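Local coordinates for tube-forming protein in Mycobacterial Envelpe, TiME (Mycolicibacterium smegmatis, PDB 7CU9) that probably forms an envelope-spanning tube that serves as a secretion channel across the mycobacterial outer envelope, at residues B[135-140]-B[154-159]; B[161-166]-B[179-184]; B[47-52]-B[104-109]; B[64-69]-B[83-88]. One frame throughout, in Å; residues are numbered along the deposited sequence.

Contact 1 of 4, residues B[135-140]-B[154-159]; sequences PADADW and TTRKRE
Ala138 and Thr155 pair through their backbones, Ala138 N giving a hydrogen bond to Thr155 O and Thr155 N one to Ala138 O (2.8 Å). The ladder runs on to Lys157 N, which meets Ala136 O almost straight (170°), and CA-H...O contacts such as Arg156 CA to Ala136 O fill the gaps between the rungs. Charge gathers on the face that carries Asp137 and Arg156. Arg158 is bent at chi2 (-69°), which turns CD, and its guanidinium grips Asp137 end-on: NH2 reaches the syn lone pair of OD2 at 2.7 Å, nearly in the guanidinium plane, while NH1 meets OD1 at 3.3 Å from above the carboxylate. Carboxylate and guanidinium planes stand 53° apart. NH1 also bonds Lys157 O and, weakly, Ala136 O, and NE is held by Gln185 of helix 174-185. Arg156 NE lies 4.0 Å from Asp137 OD2, a long pairing of charges alone; its N-H is spent on Thr154 OG1 at 3.0 Å. That hydroxyl in turn donates to Asp139 OD1 at 2.7 Å, so it links two charged side chains. On the other face Thr155 OG1 sits 3.2 Å from Trp140 CH2; this hydroxyl is hydrogen-bonded to Gln164, and Trp140 NE1 to Trp49 O. The whole is an antiparallel beta hairpin of strands 137-144 and 150-158 within the long antiparallel sheet of this PknH-like extracellular domain, with a salt-bridge network across one of its faces.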
loop_
_atom_site.group_PDB
_atom_site.type_symbol
_atom_site.label_atom_id
_atom_site.label_comp_id
_atom_site.label_asym_id
_atom_site.label_seq_id
_atom_site.Cartn_x
_atom_site.Cartn_y
_atom_site.Cartn_z
ATOM N N PRO B 135 -23.054 -13.172 -8.271
ATOM C CA PRO B 135 -24.283 -12.581 -8.800
ATOM C C PRO B 135 -24.210 -11.057 -8.986
ATOM O O PRO B 135 -24.852 -10.549 -9.899
ATOM C CB PRO B 135 -25.344 -12.911 -7.736
ATOM C CG PRO B 135 -24.775 -14.087 -6.974
ATOM C CD PRO B 135 -23.271 -13.927 -7.028
ATOM N N ALA B 136 -23.464 -10.366 -8.119
ATOM C CA ALA B 136 -23.437 -8.885 -8.070
ATOM C C ALA B 136 -22.048 -8.349 -7.709
ATOM O O ALA B 136 -21.938 -7.143 -7.444
ATOM C CB ALA B 136 -24.479 -8.406 -7.090
ATOM N N ASP B 137 -21.027 -9.207 -7.727
ATOM C CA ASP B 137 -19.637 -8.846 -7.357
ATOM C C ASP B 137 -18.687 -9.646 -8.240
ATOM O O ASP B 137 -18.781 -10.881 -8.232
ATOM C CB ASP B 137 -19.357 -9.127 -5.883
ATOM C CG ASP B 137 -20.202 -8.307 -4.930
ATOM O OD1 ASP B 137 -21.383 -8.668 -4.727
ATOM O OD2 ASP B 137 -19.671 -7.323 -4.392
ATOM N N ALA B 138 -17.811 -8.965 -8.972
ATOM C CA ALA B 138 -16.790 -9.599 -9.832
ATOM C C ALA B 138 -15.443 -8.928 -9.560
ATOM O O ALA B 138 -15.345 -7.695 -9.702
ATOM C CB ALA B 138 -17.183 -9.510 -11.282
ATOM N N ASP B 139 -14.454 -9.723 -9.169
ATOM C CA ASP B 139 -13.085 -9.243 -8.869
ATOM C C ASP B 139 -12.118 -9.907 -9.839
ATOM O O ASP B 139 -12.351 -11.062 -10.255
ATOM C CB ASP B 139 -12.684 -9.540 -7.428
ATOM C CG ASP B 139 -13.518 -8.805 -6.393
ATOM O OD1 ASP B 139 -14.371 -7.986 -6.790
ATOM O OD2 ASP B 139 -13.313 -9.077 -5.203
ATOM N N TRP B 140 -11.058 -9.198 -10.194
ATOM C CA TRP B 140 -9.971 -9.782 -11.006
ATOM C C TRP B 140 -8.709 -8.957 -10.803
ATOM O O TRP B 140 -8.788 -7.844 -10.243
ATOM C CB TRP B 140 -10.365 -9.865 -12.480
ATOM C CG TRP B 140 -10.539 -8.535 -13.146
ATOM C CD1 TRP B 140 -9.575 -7.780 -13.747
ATOM C CD2 TRP B 140 -11.770 -7.814 -13.307
ATOM N NE1 TRP B 140 -10.121 -6.636 -14.268
ATOM C CE2 TRP B 140 -11.466 -6.627 -14.005
ATOM C CE3 TRP B 140 -13.094 -8.059 -12.931
ATOM C CZ2 TRP B 140 -12.444 -5.697 -14.350
ATOM C CZ3 TRP B 140 -14.058 -7.132 -13.264
ATOM C CH2 TRP B 140 -13.735 -5.968 -13.961
ATOM N N THR B 154 -12.485 -4.388 -8.770
ATOM C CA THR B 154 -13.782 -4.877 -8.245
ATOM C C THR B 154 -14.905 -4.196 -9.027
ATOM O O THR B 154 -14.816 -2.977 -9.286
ATOM C CB THR B 154 -13.889 -4.707 -6.727
ATOM O OG1 THR B 154 -15.036 -5.455 -6.315
ATOM C CG2 THR B 154 -14.009 -3.267 -6.282
ATOM N N THR B 155 -15.889 -4.992 -9.430
ATOM C CA THR B 155 -17.117 -4.537 -10.118
ATOM C C THR B 155 -18.294 -4.944 -9.244
ATOM O O THR B 155 -18.393 -6.137 -8.903
ATOM C CB THR B 155 -17.223 -5.145 -11.518
ATOM O OG1 THR B 155 -16.112 -4.647 -12.258
ATOM C CG2 THR B 155 -18.528 -4.810 -12.206
ATOM N N ARG B 156 -19.146 -3.996 -8.882
ATOM C CA ARG B 156 -20.236 -4.279 -7.926
ATOM C C ARG B 156 -21.529 -3.687 -8.449
ATOM O O ARG B 156 -21.552 -2.508 -8.817
ATOM C CB ARG B 156 -19.863 -3.751 -6.549
ATOM C CG ARG B 156 -18.561 -4.360 -6.068
ATOM C CD ARG B 156 -18.259 -3.923 -4.676
ATOM N NE ARG B 156 -16.964 -4.440 -4.290
ATOM C CZ ARG B 156 -16.496 -4.370 -3.060
ATOM N NH1 ARG B 156 -17.218 -3.781 -2.120
ATOM N NH2 ARG B 156 -15.305 -4.867 -2.783
ATOM N N LYS B 157 -22.556 -4.526 -8.481
ATOM C CA LYS B 157 -23.925 -4.146 -8.886
ATOM C C LYS B 157 -24.720 -3.966 -7.595
ATOM O O LYS B 157 -24.770 -4.911 -6.794
ATOM C CB LYS B 157 -24.457 -5.226 -9.826
ATOM C CG LYS B 157 -25.736 -4.872 -10.560
ATOM C CD LYS B 157 -26.932 -4.850 -9.665
ATOM C CE LYS B 157 -28.196 -5.264 -10.376
ATOM N NZ LYS B 157 -29.343 -5.201 -9.448
ATOM N N ARG B 158 -25.272 -2.776 -7.380
ATOM C CA ARG B 158 -26.028 -2.435 -6.152
ATOM C C ARG B 158 -27.301 -1.724 -6.600
ATOM O O ARG B 158 -27.189 -0.599 -7.085
ATOM C CB ARG B 158 -25.170 -1.582 -5.213
ATOM C CG ARG B 158 -23.882 -2.252 -4.752
ATOM C CD ARG B 158 -24.172 -3.409 -3.816
ATOM N NE ARG B 158 -22.961 -3.990 -3.240
ATOM C CZ ARG B 158 -22.290 -5.026 -3.736
ATOM N NH1 ARG B 158 -22.677 -5.637 -4.843
ATOM N NH2 ARG B 158 -21.212 -5.453 -3.100
ATOM N N GLU B 159 -28.455 -2.386 -6.476
ATOM C CA GLU B 159 -29.750 -1.858 -6.975
ATOM C C GLU B 159 -29.563 -1.466 -8.447
ATOM O O GLU B 159 -29.274 -2.349 -9.271
ATOM C CB GLU B 159 -30.222 -0.704 -6.084
ATOM C CG GLU B 159 -30.649 -1.132 -4.688
ATOM C CD GLU B 159 -32.102 -1.568 -4.573
ATOM O OE1 GLU B 159 -32.710 -1.876 -5.613
ATOM O OE2 GLU B 159 -32.620 -1.601 -3.433
#

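Contact 2 of 4, residues B[161-166]-B[179-184]; sequences VLLQAK and VLAGAM
Ala165 CB is the low point on the strand over which two helix side chains converge: Leu180 CD2 comes to 3.9 Å and Met184 SD to 4.0 Å. Residues 161-166 and 179-184 meet without a hydrogen bond, by apolar fit alone, their axes 8.5 Å apart and the chains running roughly antiparallel at 149°. Met184 is the main bump. Its CG stands anti to the carbonyl carbon, and the bend at chi3 (74°) swings the terminal methyl onto the strand, where CE rests 3.6 Å from Gln164 O and 4.2 Å from Leu163 CB. The thioether thus lies in the hollow between Leu163 and Ala165, with the backbone of Gln164 as its floor. Leu163 supplies the answering bump from the strand: its CD1 reaches up to Ala181 CB at 4.1 Å. Ala181 is small, and the helix comes close to the strand here, with the CA atoms of Ala165 and Ala181 only 6.2 Å apart. Gln164 points the other way, its NE2 bonded to Thr155 OG1 of the neighbouring strand and its OE1 to Gly53 N. Helix 174-185 therefore lies across one face of the sheet and spans three strands: Met184 and Leu180 extend onto strand 77-89 at Val86 and Val82, the Leu163 and Ala165 side chains take its middle, and Ala181 leans on Thr154 and Arg156 of strand 150-158.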
loop_
_atom_site.group_PDB
_atom_site.type_symbol
_atom_site.label_atom_id
_atom_site.label_comp_id
_atom_site.label_asym_id
_atom_site.label_seq_id
_atom_site.Cartn_x
_atom_site.Cartn_y
_atom_site.Cartn_z
ATOM N N VAL B 161 -27.241 0.643 -9.645
ATOM C CA VAL B 161 -25.885 1.229 -9.811
ATOM C C VAL B 161 -24.902 0.123 -10.186
ATOM O O VAL B 161 -24.935 -0.953 -9.565
ATOM C CB VAL B 161 -25.448 1.973 -8.540
ATOM C CG1 VAL B 161 -24.008 2.461 -8.645
ATOM C CG2 VAL B 161 -26.392 3.125 -8.221
ATOM N N LEU B 162 -24.050 0.396 -11.166
ATOM C CA LEU B 162 -22.826 -0.402 -11.399
ATOM C C LEU B 162 -21.639 0.471 -11.011
ATOM O O LEU B 162 -21.488 1.585 -11.569
ATOM C CB LEU B 162 -22.732 -0.855 -12.857
ATOM C CG LEU B 162 -21.574 -1.810 -13.150
ATOM C CD1 LEU B 162 -21.768 -3.137 -12.434
ATOM C CD2 LEU B 162 -21.394 -2.029 -14.640
ATOM N N LEU B 163 -20.832 0.003 -10.067
ATOM C CA LEU B 163 -19.593 0.729 -9.717
ATOM C C LEU B 163 -18.389 -0.173 -9.971
ATOM O O LEU B 163 -18.493 -1.415 -9.883
ATOM C CB LEU B 163 -19.676 1.266 -8.288
ATOM C CG LEU B 163 -19.629 0.239 -7.165
ATOM C CD1 LEU B 163 -18.194 -0.070 -6.767
ATOM C CD2 LEU B 163 -20.405 0.726 -5.945
ATOM N N GLN B 164 -17.284 0.459 -10.329
ATOM C CA GLN B 164 -16.006 -0.239 -10.559
ATOM C C GLN B 164 -14.915 0.568 -9.874
ATOM O O GLN B 164 -14.985 1.807 -9.871
ATOM C CB GLN B 164 -15.732 -0.395 -12.052
ATOM C CG GLN B 164 -16.751 -1.264 -12.771
ATOM C CD GLN B 164 -16.301 -1.500 -14.190
ATOM O OE1 GLN B 164 -16.219 -0.569 -14.987
ATOM N NE2 GLN B 164 -15.962 -2.741 -14.503
ATOM N N ALA B 165 -13.941 -0.129 -9.311
ATOM C CA ALA B 165 -12.733 0.500 -8.751
ATOM C C ALA B 165 -11.532 -0.368 -9.093
ATOM O O ALA B 165 -11.677 -1.594 -9.222
ATOM C CB ALA B 165 -12.883 0.703 -7.270
ATOM N N LYS B 166 -10.389 0.286 -9.252
ATOM C CA LYS B 166 -9.115 -0.346 -9.643
ATOM C C LYS B 166 -8.016 0.326 -8.828
ATOM O O LYS B 166 -7.963 1.565 -8.825
ATOM C CB LYS B 166 -8.914 -0.177 -11.150
ATOM C CG LYS B 166 -7.583 -0.656 -11.705
ATOM C CD LYS B 166 -7.423 -0.337 -13.172
ATOM C CE LYS B 166 -7.014 1.100 -13.417
ATOM N NZ LYS B 166 -6.825 1.385 -14.857
ATOM N N VAL B 179 -11.780 -1.328 0.393
ATOM C CA VAL B 179 -12.130 -0.148 1.236
ATOM C C VAL B 179 -12.750 0.922 0.327
ATOM O O VAL B 179 -13.789 1.496 0.694
ATOM C CB VAL B 179 -10.913 0.402 2.003
ATOM C CG1 VAL B 179 -11.227 1.739 2.649
ATOM C CG2 VAL B 179 -10.414 -0.586 3.047
ATOM N N LEU B 180 -12.136 1.167 -0.829
ATOM C CA LEU B 180 -12.573 2.216 -1.786
ATOM C C LEU B 180 -13.986 1.898 -2.288
ATOM O O LEU B 180 -14.835 2.796 -2.247
ATOM C CB LEU B 180 -11.570 2.291 -2.938
ATOM C CG LEU B 180 -11.924 3.253 -4.072
ATOM C CD1 LEU B 180 -12.209 4.659 -3.548
ATOM C CD2 LEU B 180 -10.818 3.276 -5.111
ATOM N N ALA B 181 -14.230 0.677 -2.763
ATOM C CA ALA B 181 -15.566 0.266 -3.252
ATOM C C ALA B 181 -16.596 0.436 -2.128
ATOM O O ALA B 181 -17.722 0.870 -2.423
ATOM C CB ALA B 181 -15.540 -1.143 -3.786
ATOM N N GLY B 182 -16.230 0.104 -0.888
ATOM C CA GLY B 182 -17.096 0.321 0.287
ATOM C C GLY B 182 -17.441 1.792 0.455
ATOM O O GLY B 182 -18.625 2.120 0.656
ATOM N N ALA B 183 -16.444 2.672 0.363
ATOM C CA ALA B 183 -16.609 4.134 0.524
ATOM C C ALA B 183 -17.541 4.667 -0.570
ATOM O O ALA B 183 -18.403 5.511 -0.269
ATOM C CB ALA B 183 -15.266 4.820 0.491
ATOM N N MET B 184 -17.383 4.180 -1.799
ATOM C CA MET B 184 -18.235 4.592 -2.946
ATOM C C MET B 184 -19.677 4.156 -2.666
ATOM O O MET B 184 -20.596 4.990 -2.808
ATOM C CB MET B 184 -17.730 3.963 -4.247
ATOM C CG MET B 184 -16.337 4.437 -4.629
ATOM S SD MET B 184 -15.547 3.369 -5.845
ATOM C CE MET B 184 -16.460 3.849 -7.308
#

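Contact 3 of 4, residues B[47-52]-B[104-109]; sequences NNWADI and DRTVGC
The Trp49 indole takes Thr106 and Cys109 over one and the same face; Trp140 also stacks on this ring system. Thr106 CB stands above the five-membered ring, 3.8 Å from its centroid and 18° off the normal, a CH-pi contact; its CG2 lies over Trp49 CD1 at 3.5 Å. Cys109 CB lies over the six-membered ring toward the rim, and its SG reaches CE3 at 3.4 Å in an oblique sulfur-aromatic contact. SG is placed there by a chi1 of -176°, anti to the backbone N. Thr106 OG1 is also close to Trp49 NE1, but the angle is too poor for a hydrogen bond; that hydroxyl is bonded to Val102 O at the end of helix 92-103. The second flat group, the Asn48 amide, crosses the Arg105 side chain, with ND2 3.8 Å from Arg105 CD and the amide and guanidinium planes 31° apart. Both groups share Glu56, which bonds Asn48 ND2 and forms a salt bridge with Arg105 NH1. Below the amide, Asn48 CB packs on Thr106 CG2 at 3.6 Å, and a water joins Asn48 N to Arg105 O. The loop folds as a type II beta turn from Thr106 to Cys109, with Gly108 at a positive phi. What results is a disulfide-tied junction: Cys109 is bonded to Cys46, just before the weakly bonded helical turn 47-50, and the tryptophan packs beside that cross-link.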
loop_
_atom_site.group_PDB
_atom_site.type_symbol
_atom_site.label_atom_id
_atom_site.label_comp_id
_atom_site.label_asym_id
_atom_site.label_seq_id
_atom_site.Cartn_x
_atom_site.Cartn_y
_atom_site.Cartn_z
ATOM N N ASN B 47 -11.032 -7.655 -22.975
ATOM C CA ASN B 47 -11.359 -6.216 -23.143
ATOM C C ASN B 47 -11.956 -5.657 -21.843
ATOM O O ASN B 47 -11.463 -4.619 -21.359
ATOM C CB ASN B 47 -12.303 -5.969 -24.318
ATOM C CG ASN B 47 -12.355 -4.500 -24.678
ATOM O OD1 ASN B 47 -11.501 -4.004 -25.410
ATOM N ND2 ASN B 47 -13.332 -3.789 -24.135
ATOM N N ASN B 48 -12.972 -6.309 -21.284
ATOM C CA ASN B 48 -13.760 -5.723 -20.168
ATOM C C ASN B 48 -13.112 -6.038 -18.816
ATOM O O ASN B 48 -13.699 -5.672 -17.795
ATOM C CB ASN B 48 -15.229 -6.120 -20.259
ATOM C CG ASN B 48 -15.892 -5.557 -21.496
ATOM O OD1 ASN B 48 -15.287 -4.779 -22.236
ATOM N ND2 ASN B 48 -17.131 -5.952 -21.726
ATOM N N TRP B 49 -11.916 -6.637 -18.809
ATOM C CA TRP B 49 -11.045 -6.733 -17.610
ATOM C C TRP B 49 -9.863 -5.762 -17.727
ATOM O O TRP B 49 -9.248 -5.453 -16.697
ATOM C CB TRP B 49 -10.555 -8.175 -17.419
ATOM C CG TRP B 49 -11.479 -9.066 -16.647
ATOM C CD1 TRP B 49 -12.789 -8.850 -16.314
ATOM C CD2 TRP B 49 -11.137 -10.352 -16.101
ATOM N NE1 TRP B 49 -13.281 -9.911 -15.600
ATOM C CE2 TRP B 49 -12.288 -10.849 -15.453
ATOM C CE3 TRP B 49 -9.964 -11.118 -16.089
ATOM C CZ2 TRP B 49 -12.291 -12.081 -14.800
ATOM C CZ3 TRP B 49 -9.971 -12.333 -15.441
ATOM C CH2 TRP B 49 -11.120 -12.805 -14.807
ATOM N N ALA B 50 -9.528 -5.308 -18.937
ATOM C CA ALA B 50 -8.294 -4.530 -19.206
ATOM C C ALA B 50 -8.372 -3.133 -18.574
ATOM O O ALA B 50 -7.321 -2.553 -18.265
ATOM C CB ALA B 50 -8.046 -4.467 -20.695
ATOM N N ASP B 51 -9.576 -2.603 -18.377
ATOM C CA ASP B 51 -9.781 -1.328 -17.647
ATOM C C ASP B 51 -11.246 -1.262 -17.224
ATOM O O ASP B 51 -12.010 -2.176 -17.564
ATOM C CB ASP B 51 -9.382 -0.120 -18.502
ATOM C CG ASP B 51 -8.999 1.126 -17.717
ATOM O OD1 ASP B 51 -9.185 1.145 -16.482
ATOM O OD2 ASP B 51 -8.482 2.060 -18.354
ATOM N N ILE B 52 -11.594 -0.215 -16.491
ATOM C CA ILE B 52 -12.970 0.046 -15.982
ATOM C C ILE B 52 -13.515 1.331 -16.617
ATOM O O ILE B 52 -12.748 2.077 -17.257
ATOM C CB ILE B 52 -12.963 0.107 -14.442
ATOM C CG1 ILE B 52 -12.093 1.250 -13.908
ATOM C CG2 ILE B 52 -12.525 -1.234 -13.868
ATOM C CD1 ILE B 52 -12.314 1.537 -12.448
ATOM N N ASP B 104 -20.017 -11.563 -18.494
ATOM C CA ASP B 104 -20.319 -12.549 -19.569
ATOM C C ASP B 104 -19.217 -12.500 -20.632
ATOM O O ASP B 104 -18.879 -13.569 -21.180
ATOM C CB ASP B 104 -21.684 -12.313 -20.217
ATOM C CG ASP B 104 -22.867 -12.465 -19.278
ATOM O OD1 ASP B 104 -22.660 -12.852 -18.112
ATOM O OD2 ASP B 104 -23.997 -12.188 -19.727
ATOM N N ARG B 105 -18.664 -11.320 -20.920
ATOM C CA ARG B 105 -17.805 -11.098 -22.113
ATOM C C ARG B 105 -16.334 -11.383 -21.785
ATOM O O ARG B 105 -15.508 -11.315 -22.718
ATOM C CB ARG B 105 -18.011 -9.682 -22.650
ATOM C CG ARG B 105 -19.458 -9.386 -23.008
ATOM C CD ARG B 105 -19.591 -8.052 -23.702
ATOM N NE ARG B 105 -20.961 -7.834 -24.128
ATOM C CZ ARG B 105 -21.398 -6.732 -24.725
ATOM N NH1 ARG B 105 -20.574 -5.725 -24.956
ATOM N NH2 ARG B 105 -22.670 -6.642 -25.077
ATOM N N THR B 106 -16.024 -11.700 -20.526
ATOM C CA THR B 106 -14.634 -11.923 -20.047
ATOM C C THR B 106 -14.433 -13.374 -19.597
ATOM O O THR B 106 -13.360 -13.671 -19.045
ATOM C CB THR B 106 -14.274 -10.933 -18.935
ATOM O OG1 THR B 106 -15.274 -11.030 -17.923
ATOM C CG2 THR B 106 -14.165 -9.513 -19.445
ATOM N N VAL B 107 -15.403 -14.256 -19.834
ATOM C CA VAL B 107 -15.216 -15.712 -19.578
ATOM C C VAL B 107 -14.109 -16.183 -20.525
ATOM O O VAL B 107 -14.242 -15.967 -21.748
ATOM C CB VAL B 107 -16.525 -16.505 -19.750
ATOM C CG1 VAL B 107 -16.313 -18.001 -19.557
ATOM C CG2 VAL B 107 -17.606 -16.002 -18.806
ATOM N N GLY B 108 -13.026 -16.722 -19.967
ATOM C CA GLY B 108 -11.844 -17.160 -20.732
ATOM C C GLY B 108 -10.661 -16.217 -20.592
ATOM O O GLY B 108 -9.564 -16.590 -21.042
ATOM N N CYS B 109 -10.838 -15.031 -20.004
ATOM C CA CYS B 109 -9.722 -14.069 -19.823
ATOM C C CYS B 109 -8.769 -14.581 -18.735
ATOM O O CYS B 109 -7.546 -14.433 -18.910
ATOM C CB CYS B 109 -10.225 -12.676 -19.474
ATOM S SG CYS B 109 -8.886 -11.459 -19.348
HETATM O O HOH W 1 -14.421 -8.414 -22.678
#

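Contact 4 of 4, residues B[64-69]-B[83-88]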
loop_
_atom_site.group_PDB
_atom_site.type_symbol
_atom_site.label_atom_id
_atom_site.label_comp_id
_atom_site.label_asym_id
_atom_site.label_seq_id
_atom_site.Cartn_x
_atom_site.Cartn_y
_atom_site.Cartn_z
ATOM N N ALA B 64 -28.571 6.662 -16.744
ATOM C CA ALA B 64 -29.106 7.968 -16.286
ATOM C C ALA B 64 -27.960 8.941 -16.010
ATOM O O ALA B 64 -28.052 10.107 -16.413
ATOM C CB ALA B 64 -29.977 7.770 -15.077
ATOM N N SER B 65 -26.900 8.483 -15.351
ATOM C CA SER B 65 -25.758 9.352 -14.990
ATOM C C SER B 65 -24.496 8.509 -14.862
ATOM O O SER B 65 -24.589 7.282 -14.679
ATOM C CB SER B 65 -26.031 10.127 -13.738
ATOM O OG SER B 65 -26.204 9.254 -12.638
ATOM N N PHE B 66 -23.362 9.177 -14.986
ATOM C CA PHE B 66 -22.043 8.510 -14.994
ATOM C C PHE B 66 -20.974 9.502 -14.574
ATOM O O PHE B 66 -20.993 10.654 -15.008
ATOM C CB PHE B 66 -21.743 7.933 -16.375
ATOM C CG PHE B 66 -20.430 7.201 -16.427
ATOM C CD1 PHE B 66 -20.356 5.855 -16.107
ATOM C CD2 PHE B 66 -19.262 7.882 -16.722
ATOM C CE1 PHE B 66 -19.136 5.200 -16.121
ATOM C CE2 PHE B 66 -18.044 7.223 -16.739
ATOM C CZ PHE B 66 -17.985 5.882 -16.443
ATOM N N GLY B 67 -20.063 9.037 -13.736
ATOM C CA GLY B 67 -18.887 9.813 -13.333
ATOM C C GLY B 67 -17.755 8.894 -12.947
ATOM O O GLY B 67 -18.015 7.754 -12.519
ATOM N N GLY B 68 -16.537 9.393 -13.056
ATOM C CA GLY B 68 -15.361 8.634 -12.622
ATOM C C GLY B 68 -14.191 9.547 -12.379
ATOM O O GLY B 68 -14.312 10.774 -12.585
ATOM N N ALA B 69 -13.084 8.970 -11.947
ATOM C CA ALA B 69 -11.812 9.701 -11.818
ATOM C C ALA B 69 -10.663 8.711 -11.925
ATOM O O ALA B 69 -10.839 7.522 -11.597
ATOM C CB ALA B 69 -11.774 10.463 -10.523
ATOM N N LYS B 83 -8.452 4.148 -10.027
ATOM C CA LYS B 83 -9.521 4.569 -10.954
ATOM C C LYS B 83 -10.867 4.158 -10.359
ATOM O O LYS B 83 -10.955 3.117 -9.687
ATOM C CB LYS B 83 -9.274 3.988 -12.347
ATOM C CG LYS B 83 -10.120 4.587 -13.459
ATOM C CD LYS B 83 -9.645 4.135 -14.806
ATOM C CE LYS B 83 -10.456 4.683 -15.954
ATOM N NZ LYS B 83 -9.813 4.375 -17.252
ATOM N N GLN B 84 -11.872 4.986 -10.603
ATOM C CA GLN B 84 -13.264 4.767 -10.153
ATOM C C GLN B 84 -14.210 5.062 -11.312
ATOM O O GLN B 84 -13.938 6.002 -12.080
ATOM C CB GLN B 84 -13.597 5.713 -9.009
ATOM C CG GLN B 84 -12.765 5.491 -7.765
ATOM C CD GLN B 84 -13.001 6.628 -6.808
ATOM O OE1 GLN B 84 -14.046 6.723 -6.170
ATOM N NE2 GLN B 84 -12.041 7.537 -6.745
ATOM N N ALA B 85 -15.295 4.301 -11.416
ATOM C CA ALA B 85 -16.384 4.566 -12.377
ATOM C C ALA B 85 -17.703 4.220 -11.699
ATOM O O ALA B 85 -17.787 3.152 -11.080
ATOM C CB ALA B 85 -16.188 3.777 -13.647
ATOM N N VAL B 86 -18.680 5.111 -11.793
ATOM C CA VAL B 86 -20.022 4.902 -11.189
ATOM C C VAL B 86 -21.059 5.226 -12.254
ATOM O O VAL B 86 -21.047 6.349 -12.781
ATOM C CB VAL B 86 -20.235 5.752 -9.925
ATOM C CG1 VAL B 86 -21.605 5.503 -9.321
ATOM C CG2 VAL B 86 -19.142 5.509 -8.897
ATOM N N GLY B 87 -21.930 4.265 -12.537
ATOM C CA GLY B 87 -23.069 4.435 -13.450
ATOM C C GLY B 87 -24.372 4.220 -12.719
ATOM O O GLY B 87 -24.527 3.175 -12.062
ATOM N N VAL B 88 -25.296 5.171 -12.829
ATOM C CA VAL B 88 -26.676 5.020 -12.294
ATOM C C VAL B 88 -27.591 4.753 -13.481
ATOM O O VAL B 88 -27.578 5.556 -14.436
ATOM C CB VAL B 88 -27.137 6.249 -11.498
ATOM C CG1 VAL B 88 -28.563 6.076 -10.994
ATOM C CG2 VAL B 88 -26.186 6.563 -10.357
HETATM O O HOH W 2 -9.631 7.788 -8.442
#
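Phe66 leans its ring across the neighbouring strand toward Gly87 and Ala85. Its CB stands 4.0 Å from Val86 O; CG lies anti to the backbone N (chi1 -178°), and from there CD1 passes Val86 O at 3.4 Å and Gly87 CA at 4.1 Å. CE1 continues toward Ala85 CB, and CZ ends on it at 3.9 Å; Val86 O, Gly87 CA and Ala85 CB all approach the ring obliquely. The ring passes beside the bare CA of Gly87, while Phe58 meets it edge-to-face from elsewhere. The two strands, 63-72 and 77-89, form an antiparallel beta hairpin of the central sheet, with Ser65-Val88, Gly67-Val86 and Ala69-Gln84 as hydrogen-bonded pairs. Their axes lie 4.7 Å apart. At the Val88 end the register slips by one residue: Ala64 N and Ser65 N both donate to Val88 O, a classic beta bulge, at 2.7 Å and 3.1 Å. On the face opposite Phe66, Ser65 OG touches Val88 CB; the hydroxyl is hydrogen-bonded to Pro5 O. Gly68 CA lies 3.0 Å from Gln84 O, and a CB at this position would fall against that carbonyl. Gln84 extends on the face of Val86, its OE1 bonded to Met13 N and its NE2 to a water that also donates weakly to Ala69 O. Lys83, fully extended, runs off on the face of Ala85 and Phe66 to a salt bridge with Asp51.

Contacts 1 and 4 are both antiparallel hairpins of the one sheet; strand 161-169 of contact 2 lies between them, bonded to strand 150-158 through Arg156 and Thr154 and to strand 77-89 through Ala85 and Gly87. Contacts 2 and 4 are buried, and meet where Met184 CE packs on Val86. Contact 2 is made by apolar side chains, with no hydrogen bond, contact 4 rests mostly on backbone bonds and small residues, and contact 1, only partly buried, adds a salt-bridge network to its backbone ladder. Contact 3 is a buried loop junction tied by a disulfide. Asp51 links it by salt bridges to Lys166 and Lys83, and the Trp49 carbonyl accepts a hydrogen bond from Trp140 of contact 1.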